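Local coordinates for protein phosphoethanolamine N-methyltransferase 1 (Haemonchus contortus, PDB 4KRG) that probably transfers a methyl group from S-adenosylmethionine to phosphoethanolamine, the first methylation in the nematode route to phosphocholine, at residues 358-366 / 384-395; 42-53 / 69-77. All blocks are in the same frame, centred on the assembly; numbering follows the deposited sequence.

Contact 1 and contact 2 lie in different halves of the chain and share no elements. Their centres are 28 Å apart, and their nearest atoms come within about 6 Å without touching. Each is a helix pairing that is partly buried. In contact 2, helices 42-50 and 70-77 pack in the N-terminal methyltransferase domain, beside bound S-adenosylhomocysteine. Its chemistry is charged at the cofactor end and apolar further along. Contact 1 joins helix 358-366 to residues 384-395 of the C-terminal half, where isoleucines and a leucine pack among serines. It has no salt bridge between its segments, and its bound group is a detergent.

Contact 1: residues 358-366 / 384-395; sequences LSSSIDYWN and CDDESINSIASI. With BOG (octyl beta-D-glucopyranoside), chain E.
Ile362 reaches from helix 358-366 into residues 384-395, and both branches of its side chain find partners there. From CB, the CG2 branch meets Ser391 O at 3.8 Å, just before the 3-10 segment 392-394. CG1 takes the other direction and lies 4.3 Å from Ile395 CD1. The extended chain (chi2 -179°) then carries CD1 on to Ile392 CG1, 3.8 Å away, and tightly against Ser391 OG at 3.1 Å. That hydroxyl is turned back between its own backbone N and carbonyl carbon (chi1 58°). There it bonds to Ser388 O at 2.6 Å, on the same face of the carbonyl plane as Ser391 N. The CD1 methyl therefore faces a hydroxyl whose proton is already given to Ser388 O. In strand order the C-terminal half matches the Rossmann-like methyltransferase fold, with parallel strand 372-378 coming between these two segments in sequence. Leu358 and Ile395 both also touch Tyr299 of the neighbouring strand 297-302. One turn earlier than Ile362, Leu358 CD2 meets Cys384 SG at 3.7 Å, and the Leu358 side chain crosses that of Ile392 at about a right angle. Asp385 caps the N-terminus of helix 386-390 by accepting from Ser388 N. In the modelled conformer of Ser388, a water joins Ser359 N to Ser388 OG in the first turn of each helix. At the far end, Ser394 OG lies 2.9 Å from Asn366 OD1, with Ser391 O also in reach of its one proton. Trp365 CB rests on Ile395 CG2, while its ring leads away and places CZ3 3.7 Å from C2' of the octyl glucoside.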
# COMPACT_ATOMS: atom_id res chain seq x y z
N LEU A 358 8.15 9.16 7.69
CA LEU A 358 9.48 8.83 7.19
C LEU A 358 10.06 7.64 7.94
O LEU A 358 10.63 6.73 7.34
CB LEU A 358 10.42 10.04 7.31
CG LEU A 358 11.89 9.82 6.95
CD1 LEU A 358 12.05 9.34 5.52
CD2 LEU A 358 12.68 11.11 7.15
N SER A 359 9.90 7.67 9.27
CA SER A 359 10.40 6.61 10.14
C SER A 359 9.89 5.24 9.71
O SER A 359 10.63 4.25 9.75
CB SER A 359 10.00 6.90 11.58
OG SER A 359 10.44 5.88 12.45
N SER A 360 8.63 5.19 9.31
CA SER A 360 8.01 3.95 8.85
C SER A 360 8.73 3.38 7.63
O SER A 360 9.05 2.19 7.57
CB SER A 360 6.53 4.18 8.53
OG SER A 360 5.98 3.06 7.85
N SER A 361 8.99 4.24 6.65
CA SER A 361 9.67 3.82 5.43
C SER A 361 11.11 3.40 5.71
O SER A 361 11.62 2.44 5.13
CB SER A 361 9.65 4.94 4.38
OG SER A 361 10.27 4.50 3.19
N ILE A 362 11.76 4.11 6.61
CA ILE A 362 13.14 3.77 6.96
C ILE A 362 13.20 2.38 7.59
O ILE A 362 14.09 1.60 7.26
CB ILE A 362 13.78 4.85 7.86
CG1 ILE A 362 14.06 6.10 7.03
CG2 ILE A 362 15.07 4.34 8.49
CD1 ILE A 362 14.72 7.21 7.82
N ASP A 363 12.26 2.06 8.48
CA ASP A 363 12.21 0.72 9.09
C ASP A 363 12.08 -0.37 8.03
O ASP A 363 12.84 -1.32 8.02
CB ASP A 363 11.05 0.61 10.07
CG ASP A 363 11.32 1.30 11.39
OD1 ASP A 363 12.50 1.59 11.67
OD2 ASP A 363 10.36 1.56 12.14
N TYR A 364 11.10 -0.21 7.15
CA TYR A 364 10.89 -1.11 6.02
C TYR A 364 12.18 -1.38 5.26
O TYR A 364 12.56 -2.52 5.03
CB TYR A 364 9.86 -0.49 5.08
CG TYR A 364 9.44 -1.35 3.92
CD1 TYR A 364 8.38 -2.23 4.04
CD2 TYR A 364 10.05 -1.24 2.68
CE1 TYR A 364 7.97 -3.01 2.98
CE2 TYR A 364 9.65 -2.01 1.61
CZ TYR A 364 8.61 -2.89 1.77
OH TYR A 364 8.20 -3.66 0.71
N TRP A 365 12.87 -0.31 4.87
CA TRP A 365 14.05 -0.48 4.03
C TRP A 365 15.27 -0.94 4.82
O TRP A 365 16.13 -1.64 4.30
CB TRP A 365 14.31 0.78 3.20
CG TRP A 365 13.27 0.97 2.14
CD1 TRP A 365 12.36 1.98 2.05
CD2 TRP A 365 13.02 0.10 1.03
NE1 TRP A 365 11.56 1.80 0.94
CE2 TRP A 365 11.94 0.66 0.30
CE3 TRP A 365 13.59 -1.09 0.57
CZ2 TRP A 365 11.44 0.06 -0.86
CZ3 TRP A 365 13.10 -1.68 -0.57
CH2 TRP A 365 12.03 -1.10 -1.28
N ASN A 366 15.32 -0.56 6.09
CA ASN A 366 16.34 -1.08 7.00
C ASN A 366 16.26 -2.59 7.10
O ASN A 366 17.27 -3.29 6.98
CB ASN A 366 16.14 -0.49 8.39
CG ASN A 366 17.35 0.27 8.88
OD1 ASN A 366 17.24 1.43 9.29
ND2 ASN A 366 18.51 -0.39 8.84
N CYS A 384 9.66 16.43 9.12
CA CYS A 384 10.33 15.38 9.89
C CYS A 384 11.25 15.93 10.97
O CYS A 384 11.78 17.03 10.83
CB CYS A 384 11.15 14.49 8.96
SG CYS A 384 10.21 13.79 7.60
N ASP A 385 11.45 15.15 12.04
CA ASP A 385 12.38 15.57 13.09
C ASP A 385 13.81 15.08 12.84
O ASP A 385 14.05 14.23 11.98
CB ASP A 385 11.88 15.17 14.50
CG ASP A 385 11.76 13.67 14.69
OD1 ASP A 385 12.24 12.89 13.84
OD2 ASP A 385 11.19 13.26 15.73
N ASP A 386 14.75 15.65 13.59
CA ASP A 386 16.16 15.29 13.46
C ASP A 386 16.41 13.80 13.58
O ASP A 386 17.16 13.23 12.79
CB ASP A 386 17.00 16.03 14.50
CG ASP A 386 17.20 17.48 14.17
OD1 ASP A 386 16.92 17.87 13.01
OD2 ASP A 386 17.64 18.24 15.06
N GLU A 387 15.80 13.18 14.58
CA GLU A 387 15.98 11.76 14.81
C GLU A 387 15.68 10.92 13.56
O GLU A 387 16.45 10.03 13.22
CB GLU A 387 15.16 11.28 16.01
CG GLU A 387 15.34 9.81 16.32
CD GLU A 387 15.01 9.45 17.76
OE1 GLU A 387 15.16 10.33 18.65
OE2 GLU A 387 14.62 8.29 18.02
N SER A 388 14.59 11.22 12.86
CA SER A 388 14.21 10.49 11.65
C SER A 388 15.13 10.81 10.47
O SER A 388 15.49 9.93 9.69
CB SER A 388 12.77 10.82 11.23
OG SER A 388 11.82 10.28 12.13
N ILE A 389 15.48 12.08 10.34
CA ILE A 389 16.34 12.49 9.24
C ILE A 389 17.73 11.88 9.38
O ILE A 389 18.31 11.40 8.41
CB ILE A 389 16.42 14.03 9.14
CG1 ILE A 389 15.05 14.61 8.81
CG2 ILE A 389 17.44 14.43 8.10
CD1 ILE A 389 15.02 16.11 8.67
N ASN A 390 18.25 11.87 10.60
CA ASN A 390 19.56 11.28 10.85
C ASN A 390 19.62 9.80 10.46
O ASN A 390 20.68 9.29 10.13
CB ASN A 390 19.94 11.45 12.32
CG ASN A 390 21.38 11.05 12.59
OD1 ASN A 390 22.31 11.62 12.01
ND2 ASN A 390 21.56 10.08 13.47
N SER A 391 18.48 9.13 10.47
CA SER A 391 18.45 7.70 10.20
C SER A 391 18.34 7.38 8.72
O SER A 391 18.36 6.22 8.33
CB SER A 391 17.31 7.03 10.96
OG SER A 391 16.08 7.61 10.60
N ILE A 392 18.23 8.41 7.89
CA ILE A 392 18.16 8.20 6.45
C ILE A 392 19.42 7.49 5.95
O ILE A 392 19.35 6.60 5.10
CB ILE A 392 17.92 9.53 5.72
CG1 ILE A 392 16.46 9.97 5.89
CG2 ILE A 392 18.23 9.41 4.25
CD1 ILE A 392 16.18 11.42 5.49
N ALA A 393 20.56 7.85 6.52
CA ALA A 393 21.84 7.27 6.12
C ALA A 393 21.87 5.74 6.20
O ALA A 393 22.60 5.09 5.46
CB ALA A 393 22.96 7.84 6.95
N SER A 394 21.07 5.17 7.09
CA SER A 394 21.05 3.72 7.26
C SER A 394 20.45 3.01 6.05
O SER A 394 20.58 1.79 5.94
CB SER A 394 20.32 3.32 8.55
OG SER A 394 18.95 3.69 8.48
N ILE A 395 19.81 3.76 5.16
CA ILE A 395 19.33 3.19 3.90
C ILE A 395 19.96 3.85 2.67
O ILE A 395 19.49 3.65 1.55
CB ILE A 395 17.78 3.24 3.76
CG1 ILE A 395 17.28 4.68 3.68
CG2 ILE A 395 17.11 2.50 4.90
CD1 ILE A 395 15.79 4.77 3.38
C1 BOG E . 19.40 -1.11 -3.75
O1 BOG E . 18.09 -1.42 -3.45
C2 BOG E . 20.33 -2.23 -3.31
O2 BOG E . 20.28 -2.34 -1.90
C3 BOG E . 21.73 -1.95 -3.74
O3 BOG E . 22.59 -3.06 -3.38
C4 BOG E . 21.81 -1.69 -5.22
O4 BOG E . 23.16 -1.35 -5.59
C5 BOG E . 20.87 -0.57 -5.63
O5 BOG E . 19.49 -0.88 -5.21
C6 BOG E . 20.88 -0.38 -7.08
O6 BOG E . 20.96 0.98 -7.33
C1' BOG E . 17.32 -0.26 -3.12
C2' BOG E . 15.89 -0.73 -2.76
C3' BOG E . 15.26 -1.55 -3.88
C4' BOG E . 14.10 -1.09 -4.51
C5' BOG E . 13.88 -1.44 -6.01
C6' BOG E . 12.50 -1.03 -6.54
C7' BOG E . 12.46 0.39 -7.16
C8' BOG E . 12.30 0.34 -8.64
O HOH W 1 9.34 10.16 10.73

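Contact 2: residues 42-53 / 69-77; sequences EASDRADILSSL and GRFTTVLAE. With SAH (S-adenosyl-L-homocysteine), chain D.
Glu42 OE2 is gripped by two arginines, one from each segment. Arg70 NH1 donates to its anti lone pair at 2.8 Å, and Arg46 NE takes the syn lone pair at 2.9 Å. Arg46 also reaches Glu42 OE1 through NH2, a side-on grip with two nitrogens. The Glu42 carboxylate stands almost upright to the Arg70 guanidinium, their planes 84° apart. Arg70 is extended from CG to NE, and its rim serves three carboxylates. NE donates to OXT of S-adenosylhomocysteine at 2.6 Å. NH2 bonds to the ligand's other carboxylate oxygen and, weakly, to Asp45 OD2. Asp45 also has a salt bridge through OD1 to Arg159. These carboxylates probably offset the charge of two arginines set close together. Further along, the chemistry becomes apolar. Phe71 is a knob in a hole formed by Asp45, Arg46, Ile49 and Leu50. Its CE1 meets Ile49 CB at 3.7 Å, and Leu50 CG comes to the ring edge. Leu50 then splits its methyls: CD1 presses on Val74 CB at a tight 3.5 Å, and CD2 touches Leu75 CD2 at 3.7 Å. Leu53 CD1 meets the same Leu75 methyl. Helix 70-77 follows strand 60-64 and a glycine-rich turn. That is the cofactor-binding element of a Rossmann-like methyltransferase, here with Arg70 holding the amino-acid carboxylate.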
# COMPACT_ATOMS: atom_id res chain seq x y z
N GLU A 42 2.72 -17.52 -10.65
CA GLU A 42 2.37 -18.03 -9.31
C GLU A 42 3.50 -18.04 -8.27
O GLU A 42 3.32 -17.54 -7.15
CB GLU A 42 1.71 -19.41 -9.40
CG GLU A 42 0.96 -19.82 -8.15
CD GLU A 42 1.85 -20.40 -7.07
OE1 GLU A 42 2.66 -21.31 -7.38
OE2 GLU A 42 1.77 -19.96 -5.91
N ALA A 43 4.65 -18.60 -8.61
CA ALA A 43 5.72 -18.74 -7.62
C ALA A 43 6.32 -17.38 -7.24
O ALA A 43 6.63 -17.13 -6.07
CB ALA A 43 6.79 -19.68 -8.12
N SER A 44 6.48 -16.51 -8.23
CA SER A 44 7.05 -15.20 -7.96
C SER A 44 6.09 -14.35 -7.13
O SER A 44 6.52 -13.65 -6.23
CB SER A 44 7.45 -14.49 -9.25
OG SER A 44 6.34 -14.30 -10.09
N ASP A 45 4.80 -14.43 -7.42
CA ASP A 45 3.80 -13.71 -6.63
C ASP A 45 3.80 -14.21 -5.18
O ASP A 45 3.84 -13.42 -4.24
CB ASP A 45 2.41 -13.86 -7.25
CG ASP A 45 1.31 -13.34 -6.34
OD1 ASP A 45 0.95 -12.15 -6.47
OD2 ASP A 45 0.79 -14.11 -5.51
N ARG A 46 3.77 -15.52 -5.01
CA ARG A 46 3.72 -16.11 -3.68
C ARG A 46 4.94 -15.69 -2.85
O ARG A 46 4.80 -15.34 -1.68
CB ARG A 46 3.61 -17.64 -3.78
CG ARG A 46 3.85 -18.35 -2.47
CD ARG A 46 3.50 -19.82 -2.56
NE ARG A 46 3.77 -20.40 -3.87
CZ ARG A 46 4.92 -20.98 -4.21
NH1 ARG A 46 5.92 -21.04 -3.34
NH2 ARG A 46 5.07 -21.49 -5.42
N ALA A 47 6.11 -15.69 -3.49
CA ALA A 47 7.35 -15.26 -2.84
C ALA A 47 7.33 -13.78 -2.47
O ALA A 47 7.79 -13.41 -1.39
CB ALA A 47 8.55 -15.59 -3.71
N ASP A 48 6.79 -12.94 -3.35
CA ASP A 48 6.60 -11.52 -3.04
C ASP A 48 5.80 -11.32 -1.76
O ASP A 48 6.13 -10.49 -0.93
CB ASP A 48 5.86 -10.81 -4.18
CG ASP A 48 6.72 -10.60 -5.41
OD1 ASP A 48 7.96 -10.70 -5.33
OD2 ASP A 48 6.12 -10.33 -6.47
N ILE A 49 4.72 -12.08 -1.63
CA ILE A 49 3.84 -11.96 -0.48
C ILE A 49 4.48 -12.58 0.77
O ILE A 49 4.57 -11.95 1.82
CB ILE A 49 2.48 -12.64 -0.75
CG1 ILE A 49 1.74 -11.93 -1.89
CG2 ILE A 49 1.65 -12.69 0.52
CD1 ILE A 49 1.43 -10.46 -1.63
N LEU A 50 4.94 -13.82 0.64
CA LEU A 50 5.48 -14.54 1.79
C LEU A 50 6.75 -13.90 2.35
O LEU A 50 6.97 -13.92 3.56
CB LEU A 50 5.68 -16.03 1.46
CG LEU A 50 4.37 -16.80 1.32
CD1 LEU A 50 4.64 -18.24 0.97
CD2 LEU A 50 3.56 -16.72 2.60
N SER A 51 7.56 -13.31 1.49
CA SER A 51 8.79 -12.67 1.95
C SER A 51 8.50 -11.36 2.67
O SER A 51 9.40 -10.77 3.27
CB SER A 51 9.76 -12.44 0.80
OG SER A 51 9.42 -11.26 0.12
N SER A 52 7.25 -10.90 2.63
CA SER A 52 6.89 -9.65 3.30
C SER A 52 6.38 -9.89 4.72
O SER A 52 6.21 -8.95 5.49
CB SER A 52 5.84 -8.89 2.50
OG SER A 52 4.55 -9.45 2.67
N LEU A 53 6.15 -11.15 5.06
CA LEU A 53 5.62 -11.50 6.38
C LEU A 53 6.69 -11.57 7.46
O LEU A 53 7.86 -11.82 7.19
CB LEU A 53 4.87 -12.84 6.31
CG LEU A 53 3.70 -12.95 5.33
CD1 LEU A 53 3.08 -14.34 5.43
CD2 LEU A 53 2.67 -11.89 5.61
N GLY A 69 -4.59 -23.74 -1.37
CA GLY A 69 -3.61 -23.64 -0.30
C GLY A 69 -2.18 -23.34 -0.67
O GLY A 69 -1.27 -23.74 0.05
N ARG A 70 -1.97 -22.63 -1.78
CA ARG A 70 -0.59 -22.38 -2.21
C ARG A 70 0.23 -21.59 -1.18
O ARG A 70 1.44 -21.74 -1.10
CB ARG A 70 -0.54 -21.74 -3.60
CG ARG A 70 -1.29 -20.46 -3.73
CD ARG A 70 -1.41 -20.00 -5.17
NE ARG A 70 -1.88 -18.62 -5.19
CZ ARG A 70 -1.10 -17.55 -5.32
NH1 ARG A 70 0.21 -17.65 -5.48
NH2 ARG A 70 -1.66 -16.35 -5.29
N PHE A 71 -0.42 -20.76 -0.37
CA PHE A 71 0.26 -20.10 0.73
C PHE A 71 0.34 -21.00 1.96
O PHE A 71 1.37 -21.05 2.64
CB PHE A 71 -0.42 -18.78 1.09
CG PHE A 71 -0.27 -17.72 0.05
CD1 PHE A 71 0.95 -17.08 -0.13
CD2 PHE A 71 -1.34 -17.35 -0.74
CE1 PHE A 71 1.09 -16.09 -1.10
CE2 PHE A 71 -1.20 -16.36 -1.71
CZ PHE A 71 0.02 -15.73 -1.88
N THR A 72 -0.76 -21.70 2.25
CA THR A 72 -0.83 -22.62 3.39
C THR A 72 0.35 -23.57 3.38
O THR A 72 0.98 -23.80 4.41
CB THR A 72 -2.15 -23.42 3.38
OG1 THR A 72 -3.23 -22.55 3.72
CG2 THR A 72 -2.10 -24.56 4.39
N THR A 73 0.66 -24.09 2.20
CA THR A 73 1.76 -25.02 2.01
C THR A 73 3.08 -24.49 2.58
O THR A 73 3.78 -25.21 3.28
CB THR A 73 1.93 -25.37 0.52
OG1 THR A 73 0.76 -26.06 0.06
CG2 THR A 73 3.14 -26.25 0.31
N VAL A 74 3.39 -23.23 2.29
CA VAL A 74 4.65 -22.65 2.73
C VAL A 74 4.55 -22.08 4.15
O VAL A 74 5.52 -22.13 4.91
CB VAL A 74 5.16 -21.59 1.73
CG1 VAL A 74 6.52 -21.05 2.17
CG2 VAL A 74 5.28 -22.17 0.33
N LEU A 75 3.38 -21.55 4.50
CA LEU A 75 3.17 -21.00 5.84
C LEU A 75 3.42 -22.05 6.93
O LEU A 75 4.07 -21.78 7.93
CB LEU A 75 1.76 -20.42 5.99
CG LEU A 75 1.41 -19.15 5.21
CD1 LEU A 75 -0.10 -18.90 5.25
CD2 LEU A 75 2.14 -17.93 5.76
N ALA A 76 2.92 -23.26 6.69
CA ALA A 76 3.06 -24.35 7.66
C ALA A 76 4.49 -24.89 7.77
O ALA A 76 4.76 -25.73 8.62
CB ALA A 76 2.10 -25.47 7.33
N GLU A 77 5.39 -24.44 6.90
CA GLU A 77 6.79 -24.85 7.00
C GLU A 77 7.45 -24.27 8.25
O GLU A 77 8.34 -24.89 8.82
CB GLU A 77 7.59 -24.40 5.78
CG GLU A 77 7.31 -25.16 4.51
CD GLU A 77 8.06 -24.60 3.31
OE1 GLU A 77 8.97 -23.76 3.52
OE2 GLU A 77 7.75 -24.99 2.17
N SAH D . -6.02 -16.73 -1.34
CA SAH D . -5.76 -17.78 -2.34
CB SAH D . -6.99 -17.87 -3.30
CG SAH D . -7.37 -16.55 -3.96
SD SAH D . -8.93 -16.56 -4.89
C SAH D . -4.51 -17.50 -3.09
O SAH D . -4.19 -16.34 -3.33
OXT SAH D . -4.00 -18.40 -3.72
C5' SAH D . -10.23 -16.43 -3.64
C4' SAH D . -10.40 -17.48 -2.68
O4' SAH D . -11.14 -16.99 -1.54
C3' SAH D . -11.19 -18.60 -3.24
O3' SAH D . -10.67 -19.82 -2.76
C2' SAH D . -12.53 -18.40 -2.71
O2' SAH D . -13.22 -19.61 -2.62
C1' SAH D . -12.25 -17.81 -1.37
N9 SAH D . -13.41 -17.03 -0.81
C8 SAH D . -14.00 -15.95 -1.33
N7 SAH D . -14.87 -15.50 -0.43
C5 SAH D . -14.84 -16.28 0.66
C6 SAH D . -15.54 -16.28 1.88
N6 SAH D . -16.49 -15.33 2.16
N1 SAH D . -15.24 -17.23 2.78
C2 SAH D . -14.32 -18.16 2.53
N3 SAH D . -13.65 -18.19 1.37
C4 SAH D . -13.88 -17.27 0.43